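PDB 5TDY: flagellar motor switch protein FliG from Thermotoga maritima, which probably forms part of the switch complex, proposed to lie at the base of the flagellar basal body, that helps set the direction of flagellar rotation. Local coordinates for residues Lys11-Leu15 and Val57-Phe61. Numbering follows the deposited sequence.
Sequences KAAVL and VLEEF
Val57 fits between Lys11, Val14 and Leu15. Its CG1, anti to the backbone N (chi1 170°), lies 3.6 Å from Lys11 O. Lys11 O is the acceptor of the helix bond from Leu15 N, and Val57 CG1 merely packs against it. The other branch, Val57 CG2, packs against Val14 CG1 at 3.8 Å and passes near Lys11 CG. Leu15 reaches over Phe61, the two side chains crossing at about a right angle. Leu15 CD1 sits over one ring face, and Leu15 CD2 comes within 3.6 Å of Phe61 CD1. Leu15 CD1 also meets Leu58 CD2 at 3.9 Å. These residues join helices 8-19 and 51-66 in the all-helical N-terminal domain of FliG, and the two segments cross at -98°. At the edge of this apolar patch, the Lys11 chain bends at chi3 (-105°) and brings NZ to Glu60 OE1 at 2.7 Å. This salt bridge uses the syn lone pair of OE1. Glu60 OE2 is hydrogen-bonded to an aromatic side chain of the other protein's chain, and aromatic packing from that chain also covers Lys11 and Val57. With an alanine at Lys11, Glu60 OE1 would probably lose its cationic partner, leaving the carboxylate held through OE2.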
loop_
_atom_site.group_PDB
_atom_site.type_symbol
_atom_site.label_atom_id
_atom_site.label_comp_id
_atom_site.label_asym_id
_atom_site.label_seq_id
_atom_site.Cartn_x
_atom_site.Cartn_y
_atom_site.Cartn_z
ATOM N N LYS B 11 -0.542 6.027 -8.836
ATOM C CA LYS B 11 -0.640 5.158 -7.664
ATOM C C LYS B 11 -0.575 3.691 -8.067
ATOM O O LYS B 11 0.183 2.911 -7.484
ATOM C CB LYS B 11 -1.926 5.440 -6.889
ATOM C CG LYS B 11 -1.923 6.778 -6.164
ATOM C CD LYS B 11 -2.964 6.804 -5.076
ATOM C CE LYS B 11 -4.152 7.630 -5.472
ATOM N NZ LYS B 11 -4.836 8.117 -4.246
ATOM N N ALA B 12 -1.353 3.294 -9.074
ATOM C CA ALA B 12 -1.307 1.901 -9.513
ATOM C C ALA B 12 0.084 1.527 -10.019
ATOM O O ALA B 12 0.554 0.411 -9.790
ATOM C CB ALA B 12 -2.359 1.647 -10.599
ATOM N N ALA B 13 0.756 2.446 -10.716
ATOM C CA ALA B 13 2.084 2.141 -11.229
ATOM C C ALA B 13 3.091 1.995 -10.093
ATOM O O ALA B 13 3.948 1.104 -10.130
ATOM C CB ALA B 13 2.531 3.220 -12.220
ATOM N N VAL B 14 3.004 2.861 -9.079
ATOM C CA VAL B 14 3.909 2.768 -7.940
ATOM C C VAL B 14 3.714 1.439 -7.217
ATOM O O VAL B 14 4.687 0.783 -6.816
ATOM C CB VAL B 14 3.720 3.977 -7.000
ATOM C CG1 VAL B 14 4.456 3.759 -5.660
ATOM C CG2 VAL B 14 4.211 5.275 -7.680
ATOM N N LEU B 15 2.459 0.996 -7.074
ATOM C CA LEU B 15 2.216 -0.258 -6.370
ATOM C C LEU B 15 2.829 -1.427 -7.122
ATOM O O LEU B 15 3.487 -2.289 -6.520
ATOM C CB LEU B 15 0.710 -0.478 -6.165
ATOM C CG LEU B 15 0.257 -1.675 -5.317
ATOM C CD1 LEU B 15 0.641 -1.456 -3.866
ATOM C CD2 LEU B 15 -1.239 -1.872 -5.433
ATOM N N VAL B 57 1.489 5.516 -1.122
ATOM C CA VAL B 57 0.733 4.546 -1.907
ATOM C C VAL B 57 0.516 3.273 -1.101
ATOM O O VAL B 57 -0.597 2.729 -1.049
ATOM C CB VAL B 57 1.447 4.265 -3.244
ATOM C CG1 VAL B 57 0.799 3.082 -3.960
ATOM C CG2 VAL B 57 1.427 5.506 -4.121
ATOM N N LEU B 58 1.558 2.807 -0.419
ATOM C CA LEU B 58 1.437 1.565 0.335
ATOM C C LEU B 58 0.431 1.705 1.476
ATOM O O LEU B 58 -0.360 0.789 1.731
ATOM C CB LEU B 58 2.808 1.141 0.857
ATOM C CG LEU B 58 3.743 0.624 -0.243
ATOM C CD1 LEU B 58 5.103 0.241 0.336
ATOM C CD2 LEU B 58 3.128 -0.556 -0.983
ATOM N N GLU B 59 0.425 2.858 2.155
ATOM C CA GLU B 59 -0.517 3.069 3.262
ATOM C C GLU B 59 -1.964 3.063 2.787
ATOM O O GLU B 59 -2.826 2.429 3.412
ATOM C CB GLU B 59 -0.204 4.381 3.979
ATOM C CG GLU B 59 0.926 4.210 4.965
ATOM C CD GLU B 59 1.649 5.488 5.241
ATOM O OE1 GLU B 59 2.692 5.429 5.924
ATOM O OE2 GLU B 59 1.175 6.547 4.781
ATOM N N GLU B 60 -2.252 3.778 1.697
ATOM C CA GLU B 60 -3.602 3.778 1.148
ATOM C C GLU B 60 -3.990 2.391 0.647
ATOM O O GLU B 60 -5.113 1.930 0.886
ATOM C CB GLU B 60 -3.721 4.816 0.021
ATOM C CG GLU B 60 -5.166 4.957 -0.479
ATOM C CD GLU B 60 -5.347 5.915 -1.659
ATOM O OE1 GLU B 60 -4.464 6.747 -1.946
ATOM O OE2 GLU B 60 -6.408 5.841 -2.309
ATOM N N PHE B 61 -3.072 1.702 -0.034
ATOM C CA PHE B 61 -3.370 0.357 -0.514
ATOM C C PHE B 61 -3.809 -0.562 0.620
ATOM O O PHE B 61 -4.775 -1.320 0.475
ATOM C CB PHE B 61 -2.164 -0.277 -1.201
ATOM C CG PHE B 61 -2.346 -1.753 -1.398
ATOM C CD1 PHE B 61 -3.172 -2.226 -2.411
ATOM C CD2 PHE B 61 -1.784 -2.662 -0.519
ATOM C CE1 PHE B 61 -3.392 -3.607 -2.571
ATOM C CE2 PHE B 61 -1.997 -4.032 -0.670
ATOM C CZ PHE B 61 -2.793 -4.501 -1.695
#